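Local structure of oxidoreductase (Ralstonia eutropha, 3HJ9) at residues Leu173-Ala176 / Gly181-Val184; Leu62-Glu67 / Ala176-Gly181; Ser66-Ala71 / Ala135-Val140; Arg83-Pro88 / Ala164-Glu169. The protein binds flavin mononucleotide and is probably an FMN-dependent oxidoreductase of the nitroreductase family, though its physiological substrate is not established. All coordinates share one frame; numbering follows the deposited sequence.

Interaction 1: Leu173-Ala176 / Gly181-Val184; sequences LYCA and GAVV. With FMN (flavin mononucleotide), chain C.
C175, near the end of helix 156-177, meets the start of strand 181-185 with its thiol arm. Its CB lies 4.1 Å from A182 CB. One bond further out, SG is set anti to its own carbonyl carbon (chi1 -71°), which swings it toward the G181-A182 step. There it sits 3.9 Å from A182 CB and 4.0 Å from the carbonyl oxygen G181 O. The A182 methyl thus lies against both CB and SG, in a small buried contact that is apolar apart from the approach of SG to G181 O. Past A182 the strand reaches the flavin. V184 O comes within 3.0 Å of C10 of the FMN, V184 CG1 lies 3.5 Å from C9, and V183 CG2, placed anti to its backbone N, is 3.7 Å from N1. S51 OG and W187 N also hold this FMN by hydrogen bonds, as does R77 of the second subunit. Strand 181-185 is the outermost strand of the sheet on this side within the chain, paired with strand 203-212, whose I211 touches both C175 and A182. L68 of helix 62-73 covers C175 as well, so the cysteine is wedged between a helix and the sheet.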
loop_
_atom_site.group_PDB
_atom_site.type_symbol
_atom_site.label_atom_id
_atom_site.label_comp_id
_atom_site.label_asym_id
_atom_site.label_seq_id
_atom_site.Cartn_x
_atom_site.Cartn_y
_atom_site.Cartn_z
ATOM N N LEU A 173 0.544 9.854 -1.093
ATOM C CA LEU A 173 1.493 10.481 -2.010
ATOM C C LEU A 173 0.835 11.642 -2.771
ATOM O O LEU A 173 1.441 12.732 -2.885
ATOM C CB LEU A 173 2.143 9.441 -2.963
ATOM C CG LEU A 173 3.066 8.412 -2.270
ATOM C CD1 LEU A 173 3.473 7.269 -3.207
ATOM C CD2 LEU A 173 4.307 9.075 -1.619
ATOM N N TYR A 174 -0.410 11.443 -3.225
ATOM C CA TYR A 174 -1.165 12.541 -3.853
ATOM C C TYR A 174 -1.316 13.708 -2.850
ATOM O O TYR A 174 -1.026 14.864 -3.193
ATOM C CB TYR A 174 -2.520 12.100 -4.450
ATOM C CG TYR A 174 -3.217 13.285 -4.988
ATOM C CD1 TYR A 174 -2.875 13.815 -6.236
ATOM C CD2 TYR A 174 -4.130 13.986 -4.195
ATOM C CE1 TYR A 174 -3.478 15.000 -6.698
ATOM C CE2 TYR A 174 -4.730 15.171 -4.648
ATOM C CZ TYR A 174 -4.415 15.658 -5.893
ATOM O OH TYR A 174 -5.009 16.832 -6.294
ATOM N N CYS A 175 -1.694 13.397 -1.615
ATOM C CA CYS A 175 -1.867 14.437 -0.594
ATOM C C CYS A 175 -0.592 15.250 -0.380
ATOM O O CYS A 175 -0.648 16.500 -0.325
ATOM C CB CYS A 175 -2.407 13.856 0.709
ATOM S SG CYS A 175 -4.125 13.359 0.495
ATOM N N ALA A 176 0.542 14.547 -0.354
ATOM C CA ALA A 176 1.864 15.169 -0.223
ATOM C C ALA A 176 2.153 16.064 -1.428
ATOM O O ALA A 176 2.645 17.171 -1.246
ATOM C CB ALA A 176 2.976 14.112 -0.048
ATOM N N GLY A 181 -3.226 16.976 4.027
ATOM C CA GLY A 181 -2.952 16.004 5.075
ATOM C C GLY A 181 -3.777 14.750 4.821
ATOM O O GLY A 181 -4.853 14.810 4.181
ATOM N N ALA A 182 -3.285 13.620 5.336
ATOM C CA ALA A 182 -3.950 12.330 5.267
ATOM C C ALA A 182 -3.540 11.430 6.460
ATOM O O ALA A 182 -2.450 11.610 7.018
ATOM C CB ALA A 182 -3.629 11.617 3.905
ATOM N N VAL A 183 -4.420 10.500 6.858
ATOM C CA VAL A 183 -4.067 9.465 7.872
ATOM C C VAL A 183 -4.920 8.239 7.595
ATOM O O VAL A 183 -6.155 8.361 7.508
ATOM C CB VAL A 183 -4.167 9.961 9.322
ATOM C CG1 VAL A 183 -5.586 10.379 9.673
ATOM C CG2 VAL A 183 -3.643 8.874 10.346
ATOM N N VAL A 184 -4.265 7.110 7.290
ATOM C CA VAL A 184 -4.936 5.838 7.096
ATOM C C VAL A 184 -5.304 5.325 8.513
ATOM O O VAL A 184 -4.563 5.551 9.497
ATOM C CB VAL A 184 -4.071 4.810 6.277
ATOM C CG1 VAL A 184 -2.811 4.352 7.053
ATOM C CG2 VAL A 184 -4.955 3.620 5.880
HETATM N N1 FMN C . -3.425 6.043 12.742
HETATM C C2 FMN C . -4.502 6.370 13.546
HETATM O O2 FMN C . -4.551 7.470 14.102
HETATM N N3 FMN C . -5.537 5.452 13.703
HETATM C C4 FMN C . -5.482 4.202 13.099
HETATM O O4 FMN C . -6.430 3.424 13.273
HETATM C C4A FMN C . -4.385 3.869 12.286
HETATM N N5 FMN C . -4.308 2.640 11.660
HETATM C C5A FMN C . -3.264 2.346 10.799
HETATM C C6 FMN C . -3.269 1.105 10.174
HETATM C C7 FMN C . -2.219 0.755 9.310
HETATM C C7M FMN C . -2.230 -0.589 8.638
HETATM C C8 FMN C . -1.157 1.640 9.089
HETATM C C8M FMN C . -0.026 1.251 8.184
HETATM C C9 FMN C . -1.142 2.890 9.736
HETATM C C9A FMN C . -2.197 3.261 10.601
HETATM N N10 FMN C . -2.266 4.493 11.257
HETATM C C10 FMN C . -3.346 4.798 12.107
HETATM C "C1'" FMN C . -1.235 5.566 11.047
HETATM C "C2'" FMN C . 0.010 5.391 11.875
HETATM O "O2'" FMN C . -0.248 5.676 13.235
HETATM C "C3'" FMN C . 1.076 6.315 11.302
HETATM O "O3'" FMN C . 1.447 5.802 10.038
HETATM C "C4'" FMN C . 2.275 6.364 12.267
HETATM O "O4'" FMN C . 1.909 7.255 13.315
HETATM C "C5'" FMN C . 3.572 6.814 11.612
HETATM O "O5'" FMN C . 3.366 8.156 11.172
HETATM P P FMN C . 3.620 8.540 9.645
HETATM O O1P FMN C . 4.893 7.955 9.090
HETATM O O2P FMN C . 2.458 8.004 8.828
HETATM O O3P FMN C . 3.685 10.066 9.570
#

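Interaction 2: Leu62-Glu67 / Ala176-Gly181; sequences LKQLSE and ASAGLG
Q64 lays its amide against the turn that follows helix 156-177, with OE1 over the L180 side chain and NE2 beside A178. OE1 is 3.7 Å from both L180 CD1 and L180 CD2, so the oxygen rests against the fork of the leucine, equally far from both methyls, and the two side chains cross obliquely. NE2 lies 3.8 Å from A178 CB and 3.6 Å from A178 O, too long for a direct bond. A water spans the gap instead: it donates to A178 O at 3.3 Å and accepts only a weak bond from Q64 NE2. This polar edge belongs to partly exposed residues, whereas L180 is buried.

In Q64, CG is anti to the carbonyl carbon (chi1 -75°), and from there the chain runs extended, which carries the amide to the turn. The phenol oxygen of Y174 lies 3.6 Å from Q64 CG, and R213 also touches this side chain. On the same helix, K63 NZ pairs with E67 OE2 four residues on, at 3.0 Å in a salt bridge, the ammonium approaching from above the carboxylate plane. L180, for its part, is backed by L60, R213 and C175.

The turn presenting A178 and L180 resembles a Schellman motif, with the 6→1 hydrogen bond from L180 N to C175 O probable. A178 is the first residue to leave helical angles, and G179 follows in the left-handed region (phi 72°). The L180 and C175 side chains touch, the apolar pairing familiar from this way of ending a helix.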
loop_
_atom_site.group_PDB
_atom_site.type_symbol
_atom_site.label_atom_id
_atom_site.label_comp_id
_atom_site.label_asym_id
_atom_site.label_seq_id
_atom_site.Cartn_x
_atom_site.Cartn_y
_atom_site.Cartn_z
ATOM N N LEU A 62 -13.153 20.533 -6.439
ATOM C CA LEU A 62 -13.535 19.386 -7.266
ATOM C C LEU A 62 -12.344 18.764 -8.004
ATOM O O LEU A 62 -12.271 17.540 -8.112
ATOM C CB LEU A 62 -14.651 19.770 -8.249
ATOM C CG LEU A 62 -15.409 18.645 -8.948
ATOM C CD1 LEU A 62 -16.169 17.772 -7.949
ATOM C CD2 LEU A 62 -16.368 19.286 -9.953
ATOM N N LYS A 63 -11.411 19.600 -8.475
ATOM C CA LYS A 63 -10.183 19.124 -9.148
ATOM C C LYS A 63 -9.364 18.203 -8.243
ATOM O O LYS A 63 -8.871 17.177 -8.702
ATOM C CB LYS A 63 -9.297 20.301 -9.610
ATOM C CG LYS A 63 -8.033 19.918 -10.465
ATOM C CD LYS A 63 -7.207 21.176 -10.837
ATOM C CE LYS A 63 -5.919 20.879 -11.633
ATOM N NZ LYS A 63 -4.977 19.954 -10.942
ATOM N N GLN A 64 -9.220 18.581 -6.972
ATOM C CA GLN A 64 -8.474 17.792 -6.012
ATOM C C GLN A 64 -9.222 16.532 -5.626
ATOM O O GLN A 64 -8.599 15.482 -5.534
ATOM C CB GLN A 64 -8.067 18.575 -4.773
ATOM C CG GLN A 64 -6.918 19.544 -5.010
ATOM C CD GLN A 64 -6.378 20.145 -3.716
ATOM O OE1 GLN A 64 -7.033 20.091 -2.665
ATOM N NE2 GLN A 64 -5.184 20.744 -3.792
ATOM N N LEU A 65 -10.537 16.619 -5.392
ATOM C CA LEU A 65 -11.312 15.393 -5.105
ATOM C C LEU A 65 -11.135 14.376 -6.244
ATOM O O LEU A 65 -10.905 13.190 -6.008
ATOM C CB LEU A 65 -12.782 15.716 -4.914
ATOM C CG LEU A 65 -13.753 14.590 -4.549
ATOM C CD1 LEU A 65 -13.309 13.846 -3.278
ATOM C CD2 LEU A 65 -15.175 15.202 -4.426
ATOM N N SER A 66 -11.194 14.872 -7.473
ATOM C CA SER A 66 -11.041 14.050 -8.671
ATOM C C SER A 66 -9.700 13.349 -8.747
ATOM O O SER A 66 -9.645 12.132 -8.926
ATOM C CB SER A 66 -11.235 14.909 -9.921
ATOM O OG SER A 66 -10.882 14.215 -11.103
ATOM N N GLU A 67 -8.626 14.125 -8.623
ATOM C CA GLU A 67 -7.270 13.582 -8.694
ATOM C C GLU A 67 -6.943 12.582 -7.562
ATOM O O GLU A 67 -6.310 11.574 -7.808
ATOM C CB GLU A 67 -6.237 14.711 -8.805
ATOM C CG GLU A 67 -6.343 15.475 -10.123
ATOM C CD GLU A 67 -5.358 16.607 -10.256
ATOM O OE1 GLU A 67 -4.805 17.058 -9.227
ATOM O OE2 GLU A 67 -5.126 17.042 -11.405
ATOM N N ALA A 176 0.542 14.547 -0.354
ATOM C CA ALA A 176 1.864 15.169 -0.223
ATOM C C ALA A 176 2.153 16.064 -1.428
ATOM O O ALA A 176 2.645 17.171 -1.246
ATOM C CB ALA A 176 2.976 14.112 -0.048
ATOM N N SER A 177 1.851 15.588 -2.646
ATOM C CA SER A 177 2.048 16.416 -3.861
ATOM C C SER A 177 1.197 17.685 -3.873
ATOM O O SER A 177 1.639 18.675 -4.384
ATOM C CB SER A 177 1.716 15.660 -5.156
ATOM O OG SER A 177 0.301 15.521 -5.346
ATOM N N ALA A 178 -0.029 17.613 -3.347
ATOM C CA ALA A 178 -1.024 18.715 -3.367
ATOM C C ALA A 178 -1.144 19.562 -2.086
ATOM O O ALA A 178 -2.060 20.402 -1.987
ATOM C CB ALA A 178 -2.402 18.135 -3.707
ATOM N N GLY A 179 -0.267 19.345 -1.109
ATOM C CA GLY A 179 -0.316 20.110 0.139
ATOM C C GLY A 179 -1.475 19.771 1.068
ATOM O O GLY A 179 -1.937 20.632 1.820
ATOM N N LEU A 180 -1.927 18.520 1.036
ATOM C CA LEU A 180 -3.029 18.056 1.862
ATOM C C LEU A 180 -2.502 17.074 2.919
ATOM O O LEU A 180 -1.466 16.434 2.736
ATOM C CB LEU A 180 -4.076 17.339 0.998
ATOM C CG LEU A 180 -4.891 18.123 -0.032
ATOM C CD1 LEU A 180 -5.761 17.170 -0.875
ATOM C CD2 LEU A 180 -5.770 19.175 0.688
ATOM N N GLY A 181 -3.226 16.976 4.027
ATOM C CA GLY A 181 -2.952 16.004 5.075
ATOM C C GLY A 181 -3.777 14.750 4.821
ATOM O O GLY A 181 -4.853 14.810 4.181
HETATM O O HOH W 1 -4.309 22.633 -1.071
#

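Interaction 3: Ser66-Ala71 / Ala135-Val140; sequences SELLWA and APLDLV
L69 and L139 make the closer half of this leucine cluster, methyl to methyl: L69 CD2 lies 3.8 Å from L139 CD2, and the two side chains meet at a slant. The other half is slacker. L68 and L137 point at each other tip to tip, with L68 CD2 and L137 CD2 4.2 Å apart, while L68 CG and L139 CD1 barely touch at 4.5 Å. L68 gets there because its CG is anti to the backbone N (chi1 171°), directing both methyls off the helix; L137 answers with CG tucked between its backbone N and carbonyl carbon (chi1 75°). Looser does not mean wetter here, since all four leucines are buried and the interface is wholly apolar. The helix and strand segments run nearly parallel, 18° apart, with their axes 11.6 Å from each other. Away from the strand the helix turns W70 to the dimer interface, where its ring meets W47 of the second subunit. Through its leucines helix 62-73 covers one face of the antiparallel sheet. Strand 137-144 lies between strands 94-100 and 203-212, whose V98 and I211 extend the leucine layer, and helix 156-177 flanks L68 through A171 and Y174.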
loop_
_atom_site.group_PDB
_atom_site.type_symbol
_atom_site.label_atom_id
_atom_site.label_comp_id
_atom_site.label_asym_id
_atom_site.label_seq_id
_atom_site.Cartn_x
_atom_site.Cartn_y
_atom_site.Cartn_z
ATOM N N SER A 66 -11.194 14.872 -7.473
ATOM C CA SER A 66 -11.041 14.050 -8.671
ATOM C C SER A 66 -9.700 13.349 -8.747
ATOM O O SER A 66 -9.645 12.132 -8.926
ATOM C CB SER A 66 -11.235 14.909 -9.921
ATOM O OG SER A 66 -10.882 14.215 -11.103
ATOM N N GLU A 67 -8.626 14.125 -8.623
ATOM C CA GLU A 67 -7.270 13.582 -8.694
ATOM C C GLU A 67 -6.943 12.582 -7.562
ATOM O O GLU A 67 -6.310 11.574 -7.808
ATOM C CB GLU A 67 -6.237 14.711 -8.805
ATOM C CG GLU A 67 -6.343 15.475 -10.123
ATOM C CD GLU A 67 -5.358 16.607 -10.256
ATOM O OE1 GLU A 67 -4.805 17.058 -9.227
ATOM O OE2 GLU A 67 -5.126 17.042 -11.405
ATOM N N LEU A 68 -7.432 12.855 -6.363
ATOM C CA LEU A 68 -7.284 11.980 -5.181
ATOM C C LEU A 68 -7.924 10.617 -5.435
ATOM O O LEU A 68 -7.283 9.544 -5.220
ATOM C CB LEU A 68 -7.979 12.620 -3.953
ATOM C CG LEU A 68 -8.132 11.796 -2.670
ATOM C CD1 LEU A 68 -6.736 11.444 -2.077
ATOM C CD2 LEU A 68 -9.047 12.534 -1.659
ATOM N N LEU A 69 -9.188 10.663 -5.866
ATOM C CA LEU A 69 -9.931 9.450 -6.175
ATOM C C LEU A 69 -9.252 8.673 -7.311
ATOM O O LEU A 69 -9.113 7.490 -7.188
ATOM C CB LEU A 69 -11.417 9.727 -6.467
ATOM C CG LEU A 69 -12.222 10.134 -5.224
ATOM C CD1 LEU A 69 -13.563 10.656 -5.640
ATOM C CD2 LEU A 69 -12.392 8.975 -4.239
ATOM N N TRP A 70 -8.829 9.363 -8.373
ATOM C CA TRP A 70 -8.106 8.721 -9.480
ATOM C C TRP A 70 -6.764 8.099 -9.001
ATOM O O TRP A 70 -6.417 6.974 -9.416
ATOM C CB TRP A 70 -7.891 9.693 -10.627
ATOM C CG TRP A 70 -7.207 9.049 -11.759
ATOM C CD1 TRP A 70 -7.767 8.301 -12.745
ATOM C CD2 TRP A 70 -5.812 9.071 -12.004
ATOM N NE1 TRP A 70 -6.795 7.835 -13.596
ATOM C CE2 TRP A 70 -5.579 8.293 -13.160
ATOM C CE3 TRP A 70 -4.726 9.670 -11.348
ATOM C CZ2 TRP A 70 -4.306 8.109 -13.695
ATOM C CZ3 TRP A 70 -3.444 9.493 -11.883
ATOM C CH2 TRP A 70 -3.251 8.728 -13.054
ATOM N N ALA A 71 -6.009 8.857 -8.195
ATOM C CA ALA A 71 -4.755 8.383 -7.613
ATOM C C ALA A 71 -5.031 7.073 -6.864
ATOM O O ALA A 71 -4.419 6.038 -7.191
ATOM C CB ALA A 71 -4.104 9.447 -6.684
ATOM N N ALA A 135 -12.504 16.071 9.546
ATOM C CA ALA A 135 -11.891 16.492 8.287
ATOM C C ALA A 135 -12.961 16.611 7.174
ATOM O O ALA A 135 -14.049 16.075 7.321
ATOM C CB ALA A 135 -10.809 15.514 7.871
ATOM N N PRO A 136 -12.644 17.308 6.064
ATOM C CA PRO A 136 -13.594 17.481 4.963
ATOM C C PRO A 136 -14.119 16.198 4.342
ATOM O O PRO A 136 -15.243 16.190 3.855
ATOM C CB PRO A 136 -12.807 18.283 3.930
ATOM C CG PRO A 136 -11.715 18.895 4.655
ATOM C CD PRO A 136 -11.428 18.105 5.859
ATOM N N LEU A 137 -13.316 15.138 4.349
ATOM C CA LEU A 137 -13.751 13.848 3.809
ATOM C C LEU A 137 -13.012 12.650 4.416
ATOM O O LEU A 137 -11.947 12.816 5.012
ATOM C CB LEU A 137 -13.621 13.836 2.282
ATOM C CG LEU A 137 -12.268 13.698 1.584
ATOM C CD1 LEU A 137 -11.801 12.257 1.502
ATOM C CD2 LEU A 137 -12.359 14.276 0.173
ATOM N N ASP A 138 -13.636 11.472 4.312
ATOM C CA ASP A 138 -13.003 10.199 4.657
ATOM C C ASP A 138 -13.116 9.292 3.430
ATOM O O ASP A 138 -14.174 9.224 2.822
ATOM C CB ASP A 138 -13.741 9.427 5.770
ATOM C CG ASP A 138 -13.535 9.964 7.157
ATOM O OD1 ASP A 138 -12.587 10.735 7.421
ATOM O OD2 ASP A 138 -14.352 9.549 8.029
ATOM N N LEU A 139 -12.051 8.590 3.083
ATOM C CA LEU A 139 -12.160 7.481 2.130
ATOM C C LEU A 139 -12.361 6.179 2.930
ATOM O O LEU A 139 -11.726 6.018 3.961
ATOM C CB LEU A 139 -10.917 7.338 1.289
ATOM C CG LEU A 139 -10.546 8.522 0.431
ATOM C CD1 LEU A 139 -9.225 8.148 -0.321
ATOM C CD2 LEU A 139 -11.697 8.927 -0.496
ATOM N N VAL A 140 -13.276 5.290 2.504
ATOM C CA VAL A 140 -13.372 3.917 3.074
ATOM C C VAL A 140 -13.064 2.887 1.978
ATOM O O VAL A 140 -13.708 2.892 0.887
ATOM C CB VAL A 140 -14.731 3.593 3.679
ATOM C CG1 VAL A 140 -14.635 2.282 4.464
ATOM C CG2 VAL A 140 -15.176 4.728 4.573
#

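Interaction 4: Arg83-Pro88 / Ala164-Glu169; sequences RTAPSP and AGAMAE. With FMN (flavin mononucleotide), chain F.
A85 and M167 press together most closely here, A85 CB lying 3.4 Å from M167 CG, closer than two carbons normally pack. M167, modelled as selenomethionine, holds CG anti to its carbonyl carbon (chi1 -63°), beside the A85 methyl, and its chain then bends among F141, I94 and V96. The remaining apolar contacts are easier: P86 CD is 4.0 Å from A166 CB, and the methyls A85 CB and A166 CB are 4.4 Å apart. Small residues on both sides let the loop lie close to the helix.

Polar bonds fasten the loop to the cofactor and to its surroundings. S87 N donates to O3' of the FMN ribityl chain at 3.3 Å, with an angle of 154° at the hydrogen, and S87 OG is bonded to E91 O. The loop backbone is also tied across the dimer, R83 O and T84 O each accepting from R49 of the second subunit.

A third set consists of van der Waals contacts to the ligand. P86 CB comes within 3.2 Å of the same O3', and P88 CD lies 3.7 Å from the flavin methyl C8M.

Further bonds to this FMN come from R77 and, in the second subunit, from S51, R53 and W187. Such a flavin site, built by both chains at their interface, is characteristic of dimeric nitroreductase-family proteins, and segment 83-88 supplies one wall of it.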
loop_
_atom_site.group_PDB
_atom_site.type_symbol
_atom_site.label_atom_id
_atom_site.label_comp_id
_atom_site.label_asym_id
_atom_site.label_seq_id
_atom_site.Cartn_x
_atom_site.Cartn_y
_atom_site.Cartn_z
ATOM N N ARG A 83 -5.759 -0.325 -13.377
ATOM C CA ARG A 83 -5.878 0.689 -12.332
ATOM C C ARG A 83 -4.539 1.239 -11.856
ATOM O O ARG A 83 -3.484 0.688 -12.142
ATOM C CB ARG A 83 -6.692 0.116 -11.167
ATOM C CG ARG A 83 -8.044 -0.587 -11.554
ATOM C CD ARG A 83 -9.022 0.354 -12.247
ATOM N NE ARG A 83 -10.143 -0.327 -12.887
ATOM C CZ ARG A 83 -11.278 -0.703 -12.304
ATOM N NH1 ARG A 83 -11.509 -0.515 -10.997
ATOM N NH2 ARG A 83 -12.200 -1.284 -13.055
ATOM N N THR A 84 -4.603 2.342 -11.120
ATOM C CA THR A 84 -3.413 2.987 -10.578
ATOM C C THR A 84 -2.756 2.153 -9.487
ATOM O O THR A 84 -1.599 2.387 -9.217
ATOM C CB THR A 84 -3.744 4.381 -9.998
ATOM O OG1 THR A 84 -4.829 4.216 -9.097
ATOM C CG2 THR A 84 -4.137 5.382 -11.140
ATOM N N ALA A 85 -3.483 1.187 -8.898
ATOM C CA ALA A 85 -3.002 0.299 -7.822
ATOM C C ALA A 85 -3.241 -1.160 -8.237
ATOM O O ALA A 85 -4.207 -1.469 -8.969
ATOM C CB ALA A 85 -3.722 0.609 -6.501
ATOM N N PRO A 86 -2.364 -2.067 -7.792
ATOM C CA PRO A 86 -2.548 -3.474 -8.136
ATOM C C PRO A 86 -3.731 -4.122 -7.394
ATOM O O PRO A 86 -4.302 -3.550 -6.451
ATOM C CB PRO A 86 -1.223 -4.097 -7.709
ATOM C CG PRO A 86 -0.832 -3.247 -6.510
ATOM C CD PRO A 86 -1.230 -1.874 -6.867
ATOM N N SER A 87 -4.104 -5.295 -7.861
ATOM C CA SER A 87 -5.157 -6.102 -7.216
ATOM C C SER A 87 -4.978 -7.569 -7.585
ATOM O O SER A 87 -4.680 -7.839 -8.726
ATOM C CB SER A 87 -6.560 -5.613 -7.621
ATOM O OG SER A 87 -6.816 -5.861 -9.000
ATOM N N PRO A 88 -5.211 -8.512 -6.640
ATOM C CA PRO A 88 -5.028 -9.949 -6.902
ATOM C C PRO A 88 -5.878 -10.435 -8.088
ATOM O O PRO A 88 -7.054 -10.066 -8.186
ATOM C CB PRO A 88 -5.476 -10.601 -5.582
ATOM C CG PRO A 88 -6.400 -9.661 -5.015
ATOM C CD PRO A 88 -5.866 -8.303 -5.335
ATOM N N ALA A 164 -5.831 -2.524 -0.418
ATOM C CA ALA A 164 -6.269 -1.287 0.262
ATOM C C ALA A 164 -5.082 -0.384 0.711
ATOM O O ALA A 164 -5.121 0.848 0.525
ATOM C CB ALA A 164 -7.209 -1.583 1.418
ATOM N N GLY A 165 -4.015 -1.020 1.217
ATOM C CA GLY A 165 -2.802 -0.323 1.590
ATOM C C GLY A 165 -2.132 0.424 0.442
ATOM O O GLY A 165 -1.668 1.535 0.608
ATOM N N ALA A 166 -2.037 -0.240 -0.708
ATOM C CA ALA A 166 -1.451 0.325 -1.924
ATOM C C ALA A 166 -2.256 1.508 -2.393
ATOM O O ALA A 166 -1.695 2.545 -2.724
ATOM C CB ALA A 166 -1.392 -0.706 -3.009
HETATM N N MSE A 167 -3.577 1.363 -2.365
HETATM C CA MSE A 167 -4.480 2.419 -2.818
HETATM C C MSE A 167 -4.435 3.600 -1.866
HETATM O O MSE A 167 -4.392 4.772 -2.299
HETATM C CB MSE A 167 -5.908 1.898 -2.939
HETATM C CG MSE A 167 -6.005 0.816 -3.971
HETATM SE SE MSE A 167 -7.633 -0.224 -3.747
HETATM C CE MSE A 167 -8.779 0.696 -4.956
ATOM N N ALA A 168 -4.411 3.288 -0.576
ATOM C CA ALA A 168 -4.256 4.333 0.468
ATOM C C ALA A 168 -2.874 4.989 0.320
ATOM O O ALA A 168 -2.739 6.179 0.610
ATOM C CB ALA A 168 -4.409 3.741 1.873
ATOM N N GLU A 169 -1.850 4.235 -0.147
ATOM C CA GLU A 169 -0.512 4.831 -0.330
ATOM C C GLU A 169 -0.489 5.815 -1.505
ATOM O O GLU A 169 0.129 6.876 -1.413
ATOM C CB GLU A 169 0.580 3.764 -0.470
ATOM C CG GLU A 169 1.993 4.303 -0.483
ATOM C CD GLU A 169 2.417 5.027 0.796
ATOM O OE1 GLU A 169 1.631 5.084 1.773
ATOM O OE2 GLU A 169 3.572 5.539 0.820
HETATM N N1 FMN F . 0.720 -11.412 -9.597
HETATM C C2 FMN F . 1.328 -12.635 -9.767
HETATM O O2 FMN F . 1.773 -12.955 -10.860
HETATM N N3 FMN F . 1.460 -13.500 -8.689
HETATM C C4 FMN F . 0.953 -13.185 -7.456
HETATM O O4 FMN F . 1.122 -13.995 -6.520
HETATM C C4A FMN F . 0.319 -11.961 -7.277
HETATM N N5 FMN F . -0.153 -11.612 -6.021
HETATM C C5A FMN F . -0.739 -10.390 -5.773
HETATM C C6 FMN F . -1.201 -10.110 -4.470
HETATM C C7 FMN F . -1.796 -8.870 -4.199
HETATM C C7M FMN F . -2.270 -8.571 -2.811
HETATM C C8 FMN F . -1.941 -7.933 -5.219
HETATM C C8M FMN F . -2.579 -6.596 -4.976
HETATM C C9 FMN F . -1.486 -8.209 -6.503
HETATM C C9A FMN F . -0.871 -9.454 -6.827
HETATM N N10 FMN F . -0.391 -9.805 -8.118
HETATM C C10 FMN F . 0.206 -11.055 -8.347
HETATM C "C1'" FMN F . -0.464 -8.845 -9.261
HETATM C "C2'" FMN F . -1.833 -8.721 -9.867
HETATM O "O2'" FMN F . -2.074 -9.906 -10.578
HETATM C "C3'" FMN F . -1.920 -7.489 -10.765
HETATM O "O3'" FMN F . -1.786 -6.379 -9.929
HETATM C "C4'" FMN F . -3.211 -7.460 -11.619
HETATM O "O4'" FMN F . -3.085 -8.456 -12.584
HETATM C "C5'" FMN F . -3.487 -6.190 -12.400
HETATM O "O5'" FMN F . -2.336 -5.840 -13.147
HETATM P P FMN F . -1.642 -4.422 -12.838
HETATM O O1P FMN F . -2.605 -3.299 -12.551
HETATM O O2P FMN F . -0.779 -4.508 -11.575
HETATM O O3P FMN F . -0.766 -4.181 -14.041
#

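How the interactions relate
Helix 156-177 serves interactions 1, 2 and 4, whereas helix 62-73 serves 2 and 3. The two helices are joined where Y174 OH of interaction 1 meets E67 OE1 at 2.9 Å, a probable hydrogen bond. Interactions 2 and 3 meet through L65 CD1 and L137 CD2, 3.6 Å apart. T84 OG1 of interaction 4 lies 2.7 Å from A71 O, linking the FMN loop to the helix of interaction 3. Interactions 1 and 4, with centres about 14 Å apart, reach different FMN molecules, yet V184 CG2 touches A168 CB at 4.0 Å. Interactions 2 and 3 stand back from the cofactors, the side chains of L180 and L139 being about 14 and 13 Å from an FMN.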